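Long-range contacts in nisin biosynthesis protein nisC (Lactococcus lactis subsp. lactis, PDB 2G0D), which acts as the zinc-bearing cyclase of nisin biosynthesis, closing the thioether (lanthionine) rings of this lantibiotic: residues A[57-68]-A[95-105]; A[71-79]-A[109-117]. All coordinates share one frame; numbering follows the deposited sequence.

Interaction 1: A[57-68]-A[95-105]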
loop_
_atom_site.group_PDB
_atom_site.type_symbol
_atom_site.label_atom_id
_atom_site.label_comp_id
_atom_site.label_asym_id
_atom_site.label_seq_id
_atom_site.Cartn_x
_atom_site.Cartn_y
_atom_site.Cartn_z
ATOM N N GLN A 57 -10.744 18.981 -12.758
ATOM C CA GLN A 57 -9.367 19.351 -13.117
ATOM C C GLN A 57 -8.953 20.736 -12.567
ATOM O O GLN A 57 -7.787 20.953 -12.200
ATOM C CB GLN A 57 -9.162 19.281 -14.641
ATOM C CG GLN A 57 -7.684 19.389 -15.085
ATOM C CD GLN A 57 -6.764 18.390 -14.356
ATOM O OE1 GLN A 57 -7.017 17.180 -14.356
ATOM N NE2 GLN A 57 -5.698 18.902 -13.735
ATOM N N LYS A 58 -9.907 21.662 -12.512
ATOM C CA LYS A 58 -9.661 22.986 -11.939
ATOM C C LYS A 58 -9.338 22.874 -10.444
ATOM O O LYS A 58 -8.369 23.466 -9.966
ATOM C CB LYS A 58 -10.874 23.898 -12.188
ATOM C CG LYS A 58 -10.712 25.345 -11.768
ATOM C CD LYS A 58 -9.977 26.164 -12.845
ATOM C CE LYS A 58 -8.591 26.605 -12.401
ATOM N NZ LYS A 58 -8.716 27.848 -11.571
ATOM N N LYS A 59 -10.153 22.105 -9.717
ATOM C CA LYS A 59 -9.905 21.814 -8.307
ATOM C C LYS A 59 -8.562 21.140 -8.103
ATOM O O LYS A 59 -7.807 21.503 -7.207
ATOM C CB LYS A 59 -11.030 20.961 -7.707
ATOM C CG LYS A 59 -12.431 21.533 -7.890
ATOM C CD LYS A 59 -12.629 22.888 -7.205
ATOM C CE LYS A 59 -13.981 23.472 -7.580
ATOM N NZ LYS A 59 -14.323 24.672 -6.768
ATOM N N ILE A 60 -8.267 20.151 -8.932
ATOM C CA ILE A 60 -6.994 19.453 -8.852
ATOM C C ILE A 60 -5.863 20.479 -8.923
ATOM O O ILE A 60 -4.996 20.524 -8.031
ATOM C CB ILE A 60 -6.892 18.345 -9.935
ATOM C CG1 ILE A 60 -7.781 17.155 -9.535
ATOM C CG2 ILE A 60 -5.437 17.857 -10.121
ATOM C CD1 ILE A 60 -8.333 16.370 -10.708
ATOM N N ASP A 61 -5.918 21.343 -9.941
ATOM C CA ASP A 61 -4.877 22.345 -10.143
ATOM C C ASP A 61 -4.836 23.345 -8.992
ATOM O O ASP A 61 -3.758 23.738 -8.559
ATOM C CB ASP A 61 -5.015 23.016 -11.506
ATOM C CG ASP A 61 -4.636 22.078 -12.660
ATOM O OD1 ASP A 61 -3.713 21.255 -12.495
ATOM O OD2 ASP A 61 -5.256 22.173 -13.741
ATOM N N ASN A 62 -6.008 23.701 -8.464
ATOM C CA ASN A 62 -6.093 24.484 -7.244
ATOM C C ASN A 62 -5.341 23.809 -6.106
ATOM O O ASN A 62 -4.516 24.434 -5.436
ATOM C CB ASN A 62 -7.560 24.697 -6.835
ATOM C CG ASN A 62 -8.261 25.724 -7.696
ATOM O OD1 ASN A 62 -7.610 26.463 -8.447
ATOM N ND2 ASN A 62 -9.599 25.777 -7.605
ATOM N N TYR A 63 -5.643 22.525 -5.887
ATOM C CA TYR A 63 -5.070 21.798 -4.769
ATOM C C TYR A 63 -3.567 21.588 -4.983
ATOM O O TYR A 63 -2.802 21.591 -4.020
ATOM C CB TYR A 63 -5.799 20.458 -4.557
ATOM C CG TYR A 63 -7.287 20.571 -4.271
ATOM C CD1 TYR A 63 -7.843 21.751 -3.749
ATOM C CD2 TYR A 63 -8.136 19.490 -4.499
ATOM C CE1 TYR A 63 -9.207 21.854 -3.472
ATOM C CE2 TYR A 63 -9.490 19.569 -4.217
ATOM C CZ TYR A 63 -10.026 20.757 -3.707
ATOM O OH TYR A 63 -11.375 20.837 -3.444
ATOM N N ILE A 64 -3.152 21.411 -6.241
ATOM C CA ILE A 64 -1.733 21.295 -6.566
ATOM C C ILE A 64 -0.988 22.609 -6.279
ATOM O O ILE A 64 0.038 22.614 -5.590
ATOM C CB ILE A 64 -1.498 20.840 -8.032
ATOM C CG1 ILE A 64 -1.903 19.367 -8.226
ATOM C CG2 ILE A 64 -0.040 20.987 -8.407
ATOM C CD1 ILE A 64 -2.077 18.984 -9.662
ATOM N N GLU A 65 -1.497 23.723 -6.799
ATOM C CA GLU A 65 -0.878 25.004 -6.503
ATOM C C GLU A 65 -0.843 25.248 -4.995
ATOM O O GLU A 65 0.177 25.696 -4.457
ATOM C CB GLU A 65 -1.528 26.159 -7.274
ATOM C CG GLU A 65 -1.051 26.268 -8.747
ATOM C CD GLU A 65 0.488 26.215 -8.932
ATOM O OE1 GLU A 65 1.177 27.271 -8.749
ATOM O OE2 GLU A 65 1.008 25.116 -9.289
ATOM N N TYR A 66 -1.929 24.899 -4.310
ATOM C CA TYR A 66 -1.960 24.989 -2.851
ATOM C C TYR A 66 -0.884 24.109 -2.217
ATOM O O TYR A 66 -0.283 24.502 -1.226
ATOM C CB TYR A 66 -3.337 24.622 -2.316
ATOM C CG TYR A 66 -3.470 24.671 -0.820
ATOM C CD1 TYR A 66 -3.860 25.845 -0.180
ATOM C CD2 TYR A 66 -3.233 23.537 -0.038
ATOM C CE1 TYR A 66 -3.995 25.900 1.208
ATOM C CE2 TYR A 66 -3.382 23.562 1.343
ATOM C CZ TYR A 66 -3.764 24.763 1.966
ATOM O OH TYR A 66 -3.921 24.830 3.340
ATOM N N ILE A 67 -0.652 22.917 -2.774
ATOM C CA ILE A 67 0.421 22.052 -2.279
ATOM C C ILE A 67 1.829 22.646 -2.474
ATOM O O ILE A 67 2.610 22.672 -1.519
ATOM C CB ILE A 67 0.362 20.606 -2.863
ATOM C CG1 ILE A 67 -0.797 19.795 -2.242
ATOM C CG2 ILE A 67 1.687 19.890 -2.628
ATOM C CD1 ILE A 67 -1.038 18.463 -2.933
ATOM N N VAL A 68 2.172 23.097 -3.684
ATOM C CA VAL A 68 3.530 23.656 -3.886
ATOM C C VAL A 68 3.786 24.892 -3.009
ATOM O O VAL A 68 4.883 25.067 -2.463
ATOM C CB VAL A 68 3.997 23.810 -5.404
ATOM C CG1 VAL A 68 2.885 23.531 -6.418
ATOM C CG2 VAL A 68 4.701 25.166 -5.673
ATOM N N LEU A 95 -0.070 13.320 -14.795
ATOM C CA LEU A 95 -0.104 14.642 -15.406
ATOM C C LEU A 95 1.264 15.096 -15.946
ATOM O O LEU A 95 1.357 16.158 -16.562
ATOM C CB LEU A 95 -0.617 15.642 -14.394
ATOM C CG LEU A 95 -2.092 15.535 -13.956
ATOM C CD1 LEU A 95 -2.367 16.397 -12.723
ATOM C CD2 LEU A 95 -3.022 15.937 -15.095
ATOM N N ARG A 96 2.294 14.275 -15.707
ATOM C CA ARG A 96 3.675 14.541 -16.109
ATOM C C ARG A 96 3.831 15.195 -17.483
ATOM O O ARG A 96 4.478 16.238 -17.599
ATOM C CB ARG A 96 4.551 13.275 -16.013
ATOM C CG ARG A 96 6.051 13.586 -16.231
ATOM C CD ARG A 96 7.036 12.485 -15.796
ATOM N NE ARG A 96 8.406 12.871 -16.170
ATOM C CZ ARG A 96 9.273 13.533 -15.396
ATOM N NH1 ARG A 96 8.964 13.882 -14.143
ATOM N NH2 ARG A 96 10.475 13.859 -15.885
ATOM N N GLU A 97 3.222 14.604 -18.507
ATOM C CA GLU A 97 3.435 15.078 -19.874
ATOM C C GLU A 97 2.396 16.100 -20.341
ATOM O O GLU A 97 2.414 16.514 -21.500
ATOM C CB GLU A 97 3.518 13.894 -20.848
ATOM C CG GLU A 97 4.521 12.798 -20.430
ATOM C CD GLU A 97 5.980 13.219 -20.610
ATOM O OE1 GLU A 97 6.232 14.238 -21.287
ATOM O OE2 GLU A 97 6.881 12.527 -20.076
ATOM N N ASP A 98 1.505 16.518 -19.444
ATOM C CA ASP A 98 0.441 17.435 -19.840
ATOM C C ASP A 98 0.924 18.883 -19.887
ATOM O O ASP A 98 0.510 19.648 -20.753
ATOM C CB ASP A 98 -0.791 17.288 -18.935
ATOM C CG ASP A 98 -1.494 15.922 -19.102
ATOM O OD1 ASP A 98 -1.142 15.152 -20.024
ATOM O OD2 ASP A 98 -2.412 15.614 -18.318
ATOM N N ASP A 99 1.793 19.253 -18.946
ATOM C CA ASP A 99 2.320 20.611 -18.865
ATOM C C ASP A 99 3.658 20.607 -18.142
ATOM O O ASP A 99 3.885 19.795 -17.235
ATOM C CB ASP A 99 1.343 21.538 -18.135
ATOM C CG ASP A 99 1.746 23.009 -18.228
ATOM O OD1 ASP A 99 2.608 23.461 -17.443
ATOM O OD2 ASP A 99 1.197 23.718 -19.096
ATOM N N GLU A 100 4.522 21.539 -18.534
ATOM C CA GLU A 100 5.853 21.688 -17.958
ATOM C C GLU A 100 5.848 21.843 -16.429
ATOM O O GLU A 100 6.727 21.320 -15.761
ATOM C CB GLU A 100 6.599 22.844 -18.646
ATOM C CG GLU A 100 5.810 24.186 -18.724
ATOM C CD GLU A 100 6.500 25.264 -19.591
ATOM O OE1 GLU A 100 6.980 26.272 -19.014
ATOM O OE2 GLU A 100 6.553 25.107 -20.840
ATOM N N LYS A 101 4.843 22.529 -15.883
ATOM C CA LYS A 101 4.713 22.725 -14.426
ATOM C C LYS A 101 4.574 21.421 -13.622
ATOM O O LYS A 101 5.127 21.317 -12.532
ATOM C CB LYS A 101 3.569 23.697 -14.087
ATOM C CG LYS A 101 2.171 23.133 -14.268
ATOM C CD LYS A 101 1.105 24.210 -14.160
ATOM C CE LYS A 101 -0.277 23.570 -14.027
ATOM N NZ LYS A 101 -1.349 24.611 -13.981
ATOM N N TYR A 102 3.835 20.447 -14.155
ATOM C CA TYR A 102 3.698 19.125 -13.510
ATOM C C TYR A 102 5.024 18.382 -13.512
ATOM O O TYR A 102 5.470 17.902 -12.467
ATOM C CB TYR A 102 2.650 18.269 -14.217
ATOM C CG TYR A 102 1.278 18.891 -14.294
ATOM C CD1 TYR A 102 0.633 19.377 -13.148
ATOM C CD2 TYR A 102 0.619 18.987 -15.515
ATOM C CE1 TYR A 102 -0.648 19.945 -13.231
ATOM C CE2 TYR A 102 -0.656 19.540 -15.612
ATOM C CZ TYR A 102 -1.290 20.006 -14.475
ATOM O OH TYR A 102 -2.546 20.554 -14.609
ATOM N N LYS A 103 5.655 18.321 -14.682
ATOM C CA LYS A 103 6.964 17.692 -14.833
ATOM C C LYS A 103 8.015 18.373 -13.945
ATOM O O LYS A 103 8.831 17.696 -13.320
ATOM C CB LYS A 103 7.401 17.688 -16.313
ATOM C CG LYS A 103 8.856 17.281 -16.531
ATOM C CD LYS A 103 9.284 17.286 -18.017
ATOM C CE LYS A 103 9.127 15.885 -18.655
ATOM N NZ LYS A 103 7.963 15.780 -19.601
ATOM N N ASN A 104 7.984 19.701 -13.882
ATOM C CA ASN A 104 8.913 20.442 -13.026
ATOM C C ASN A 104 8.736 20.062 -11.568
ATOM O O ASN A 104 9.704 19.776 -10.883
ATOM C CB ASN A 104 8.767 21.964 -13.200
ATOM C CG ASN A 104 9.461 22.484 -14.455
ATOM O OD1 ASN A 104 10.196 21.756 -15.139
ATOM N ND2 ASN A 104 9.224 23.754 -14.766
ATOM N N LEU A 105 7.485 20.020 -11.112
ATOM C CA LEU A 105 7.173 19.592 -9.752
ATOM C C LEU A 105 7.604 18.148 -9.483
ATOM O O LEU A 105 8.198 17.864 -8.449
ATOM C CB LEU A 105 5.680 19.780 -9.454
ATOM C CG LEU A 105 5.179 19.446 -8.037
ATOM C CD1 LEU A 105 6.018 20.177 -6.932
ATOM C CD2 LEU A 105 3.696 19.766 -7.893
#

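Interaction 2: A[71-79]-A[109-117]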
loop_
_atom_site.group_PDB
_atom_site.type_symbol
_atom_site.label_atom_id
_atom_site.label_comp_id
_atom_site.label_asym_id
_atom_site.label_seq_id
_atom_site.Cartn_x
_atom_site.Cartn_y
_atom_site.Cartn_z
ATOM N N LEU A 71 4.685 23.614 0.372
ATOM C CA LEU A 71 5.988 22.959 0.292
ATOM C C LEU A 71 7.072 24.013 0.278
ATOM O O LEU A 71 8.078 23.877 0.963
ATOM C CB LEU A 71 6.118 22.105 -0.979
ATOM C CG LEU A 71 5.448 20.725 -1.122
ATOM C CD1 LEU A 71 5.847 20.055 -2.431
ATOM C CD2 LEU A 71 5.754 19.816 0.052
ATOM N N SER A 72 6.858 25.063 -0.515
ATOM C CA SER A 72 7.845 26.123 -0.660
ATOM C C SER A 72 8.091 26.832 0.678
ATOM O O SER A 72 9.216 27.224 0.972
ATOM C CB SER A 72 7.417 27.124 -1.738
ATOM O OG SER A 72 6.626 28.160 -1.181
ATOM N N THR A 73 7.037 26.956 1.486
ATOM C CA THR A 73 7.119 27.630 2.784
ATOM C C THR A 73 7.666 26.741 3.901
ATOM O O THR A 73 8.411 27.218 4.756
ATOM C CB THR A 73 5.741 28.205 3.214
ATOM O OG1 THR A 73 5.275 29.138 2.227
ATOM C CG2 THR A 73 5.831 28.916 4.575
ATOM N N TYR A 74 7.307 25.460 3.900
ATOM C CA TYR A 74 7.598 24.601 5.054
ATOM C C TYR A 74 8.559 23.465 4.769
ATOM O O TYR A 74 9.137 22.893 5.689
ATOM C CB TYR A 74 6.306 24.048 5.664
ATOM C CG TYR A 74 5.408 25.116 6.251
ATOM C CD1 TYR A 74 5.687 25.680 7.498
ATOM C CD2 TYR A 74 4.285 25.573 5.557
ATOM C CE1 TYR A 74 4.867 26.665 8.044
ATOM C CE2 TYR A 74 3.460 26.558 6.090
ATOM C CZ TYR A 74 3.754 27.101 7.335
ATOM O OH TYR A 74 2.937 28.080 7.879
ATOM N N GLY A 75 8.738 23.145 3.495
ATOM C CA GLY A 75 9.529 21.987 3.102
ATOM C C GLY A 75 8.798 20.686 3.394
ATOM O O GLY A 75 7.599 20.674 3.739
ATOM N N LEU A 76 9.523 19.585 3.256
ATOM C CA LEU A 76 9.022 18.285 3.675
ATOM C C LEU A 76 9.979 17.735 4.687
ATOM O O LEU A 76 11.175 18.030 4.645
ATOM C CB LEU A 76 8.976 17.312 2.503
ATOM C CG LEU A 76 7.781 17.357 1.569
ATOM C CD1 LEU A 76 8.145 16.646 0.301
ATOM C CD2 LEU A 76 6.569 16.705 2.220
ATOM N N LEU A 77 9.465 16.916 5.586
ATOM C CA LEU A 77 10.337 16.167 6.469
ATOM C C LEU A 77 10.487 14.701 6.032
ATOM O O LEU A 77 11.338 13.984 6.568
ATOM C CB LEU A 77 9.883 16.301 7.927
ATOM C CG LEU A 77 9.995 17.718 8.523
ATOM C CD1 LEU A 77 9.427 17.758 9.949
ATOM C CD2 LEU A 77 11.432 18.264 8.491
ATOM N N THR A 78 9.692 14.266 5.049
ATOM C CA THR A 78 9.714 12.858 4.641
ATOM C C THR A 78 9.445 12.567 3.156
ATOM O O THR A 78 8.645 13.235 2.513
ATOM C CB THR A 78 8.816 11.984 5.548
ATOM O OG1 THR A 78 8.976 10.603 5.199
ATOM C CG2 THR A 78 7.349 12.371 5.414
ATOM N N GLY A 79 10.149 11.578 2.620
ATOM C CA GLY A 79 9.937 11.165 1.242
ATOM C C GLY A 79 8.892 10.054 1.122
ATOM O O GLY A 79 8.716 9.509 0.064
ATOM N N LEU A 109 10.330 16.677 -6.714
ATOM C CA LEU A 109 9.926 15.625 -5.778
ATOM C C LEU A 109 10.864 14.432 -5.862
ATOM O O LEU A 109 11.319 13.945 -4.847
ATOM C CB LEU A 109 8.460 15.226 -5.996
ATOM C CG LEU A 109 7.440 16.295 -5.603
ATOM C CD1 LEU A 109 6.092 16.007 -6.215
ATOM C CD2 LEU A 109 7.345 16.446 -4.084
ATOM N N ASN A 110 11.168 13.987 -7.077
ATOM C CA ASN A 110 12.058 12.835 -7.311
ATOM C C ASN A 110 13.483 13.021 -6.778
ATOM O O ASN A 110 14.053 12.123 -6.147
ATOM C CB ASN A 110 12.091 12.498 -8.805
ATOM C CG ASN A 110 10.751 11.971 -9.325
ATOM O OD1 ASN A 110 9.887 11.573 -8.548
ATOM N ND2 ASN A 110 10.586 11.958 -10.654
ATOM N N ARG A 111 14.064 14.196 -7.040
ATOM C CA ARG A 111 15.387 14.526 -6.524
ATOM C C ARG A 111 15.354 14.597 -5.002
ATOM O O ARG A 111 16.241 14.075 -4.334
ATOM C CB ARG A 111 15.928 15.839 -7.141
ATOM C CG ARG A 111 16.118 15.809 -8.687
ATOM C CD ARG A 111 16.275 14.367 -9.306
ATOM N NE ARG A 111 16.692 14.419 -10.710
ATOM C CZ ARG A 111 17.883 14.035 -11.176
ATOM N NH1 ARG A 111 18.807 13.501 -10.372
ATOM N NH2 ARG A 111 18.155 14.168 -12.472
ATOM N N TYR A 112 14.318 15.198 -4.436
ATOM C CA TYR A 112 14.202 15.172 -2.987
ATOM C C TYR A 112 14.088 13.733 -2.474
ATOM O O TYR A 112 14.745 13.366 -1.499
ATOM C CB TYR A 112 13.068 16.069 -2.432
ATOM C CG TYR A 112 12.845 15.788 -0.946
ATOM C CD1 TYR A 112 13.721 16.278 0.041
ATOM C CD2 TYR A 112 11.807 14.967 -0.538
ATOM C CE1 TYR A 112 13.511 15.972 1.406
ATOM C CE2 TYR A 112 11.606 14.663 0.796
ATOM C CZ TYR A 112 12.443 15.148 1.753
ATOM O OH TYR A 112 12.171 14.796 3.065
ATOM N N ILE A 113 13.271 12.915 -3.142
ATOM C CA ILE A 113 13.099 11.526 -2.729
ATOM C C ILE A 113 14.418 10.754 -2.733
ATOM O O ILE A 113 14.719 10.051 -1.763
ATOM C CB ILE A 113 12.047 10.761 -3.582
ATOM C CG1 ILE A 113 10.623 11.274 -3.295
ATOM C CG2 ILE A 113 12.125 9.263 -3.268
ATOM C CD1 ILE A 113 9.562 10.913 -4.374
ATOM N N GLU A 114 15.185 10.873 -3.821
ATOM C CA GLU A 114 16.480 10.225 -3.928
ATOM C C GLU A 114 17.454 10.698 -2.843
ATOM O O GLU A 114 18.107 9.873 -2.205
ATOM C CB GLU A 114 17.104 10.439 -5.316
ATOM C CG GLU A 114 18.520 9.846 -5.444
ATOM C CD GLU A 114 18.935 9.565 -6.879
ATOM O OE1 GLU A 114 18.318 10.107 -7.829
ATOM O OE2 GLU A 114 19.879 8.775 -7.055
ATOM N N TYR A 115 17.553 12.014 -2.653
ATOM C CA TYR A 115 18.263 12.596 -1.487
ATOM C C TYR A 115 17.773 11.992 -0.150
ATOM O O TYR A 115 18.581 11.529 0.659
ATOM C CB TYR A 115 18.117 14.133 -1.424
ATOM C CG TYR A 115 18.414 14.673 -0.033
ATOM C CD1 TYR A 115 19.710 14.642 0.479
ATOM C CD2 TYR A 115 17.396 15.168 0.785
ATOM C CE1 TYR A 115 19.999 15.106 1.751
ATOM C CE2 TYR A 115 17.685 15.649 2.087
ATOM C CZ TYR A 115 18.989 15.606 2.550
ATOM O OH TYR A 115 19.299 16.062 3.811
ATOM N N PHE A 116 16.458 12.027 0.076
ATOM C CA PHE A 116 15.863 11.488 1.302
ATOM C C PHE A 116 16.234 10.023 1.555
ATOM O O PHE A 116 16.660 9.654 2.662
ATOM C CB PHE A 116 14.338 11.641 1.304
ATOM C CG PHE A 116 13.666 10.957 2.476
ATOM C CD1 PHE A 116 13.683 11.547 3.742
ATOM C CD2 PHE A 116 13.066 9.706 2.321
ATOM C CE1 PHE A 116 13.088 10.904 4.839
ATOM C CE2 PHE A 116 12.458 9.052 3.419
ATOM C CZ PHE A 116 12.464 9.650 4.670
ATOM N N VAL A 117 16.072 9.184 0.537
ATOM C CA VAL A 117 16.357 7.762 0.701
ATOM C C VAL A 117 17.843 7.516 0.990
ATOM O O VAL A 117 18.196 6.822 1.937
ATOM C CB VAL A 117 15.855 6.938 -0.519
ATOM C CG1 VAL A 117 16.357 5.507 -0.464
ATOM C CG2 VAL A 117 14.335 6.950 -0.559
#

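Interaction 1: A[57-68]-A[95-105]
Gln57 starts the contact: its chain bends at chi2 and brings NE2 to 3.7 Å from Tyr102 OH, with no bond between them. The same NE2 gives a weak but straight hydrogen bond to Asp61 OD2, one turn on, which may help fix the rotation of the carboxylate. Ile60 adds a light touch, CG2 against Leu95 CD1. Asp61 then makes the one hydrogen bond across the contact: Tyr102 OH donates to OD1 at 2.5 Å, arriving on the syn side, 23° out of the carboxylate plane. OD1 lies at the ring's edge, and carboxylate and ring are turned only 22° from each other. Lys101 NZ stands 4.4 Å from Asp61 OD1, too far for a salt bridge, though its charge may still favour the ionised acid.

Both segments belong to the alpha toroid of the lantibiotic cyclases, where the axes of 57-68 and 100-105 pass 12.3 Å apart at 40°; Ile92 of helix 85-92 touches both Ile64 and Leu105. Ile64 spans the gap with two branches: CD1 reaches Leu95 CD1 and Tyr102 CE1, each at 4.0 Å, while CG2 meets Leu105 CD2. One turn further, Val68 CG1 packs on that same Leu105 methyl at 4.1 Å.

Interaction 2: A[71-79]-A[109-117]
The Phe116 ring lies flat against the backbone of Thr78 and Gly79: Gly79 N sits 3.3 Å above its centre and Thr78 C over the same face. Gly79 CA adds a CH-pi contact, 4.0 Å from the ring centroid and 26° off the normal. At the ring's far end Thr78 OG1 comes to 3.7 Å from Phe116 CZ, the two side chains running side by side. Tyr112 uses its ring differently. One face carries CB of Phe116, from the next turn of its own helix, and Thr78 C lies at the edge, in plane. With CG turned away from the backbone N (chi1 169°), the ring extends to the loop and sets OH 3.2 Å from Thr78 N, at an angle too poor for a hydrogen bond.

In this mostly helical toroid, residues 75-79 carry the chain out of helix 53-74, which Gly75 ends with positive phi, and into the turn before helix 85-92; backbone bonds between Thr78 and Ala85 and between Gly79 and Ala86 tie that turn down. By CA atoms the nearest pair of the two segments is Gly79 and Ile113, 5.1 Å apart, and Gly79, having no side chain, lets its N and CA lie directly on the Phe116 face. Leu76 slants across Tyr112, CD1 to CE2 4.0 Å, and Leu71 CD1 meets Leu109 CD2 at 4.2 Å.

In the fold
Interactions 1 and 2 both use helices 53-74 and 100-122, interaction 2 mostly through the loop that follows the first; their centres are 17 Å apart. Both are partly buried and lie on one side of the chain's centre. In 57-68 with 95-105, side chains of one helix meet those of the other and of Leu95 just before it, an apolar row flanked by a polar group in which buried Tyr102 bonds to partly exposed Asp61. In 71-79 with 109-117 the Phe116 face rests on loop backbone, the Tyr112 edge meets it, and no hydrogen bond crosses. Helix 85-92 borders both, through Ile92 and Ile88 at interaction 1 and Ala85 at interaction 2, where helix 140-147 also touches Ile113 and Phe116.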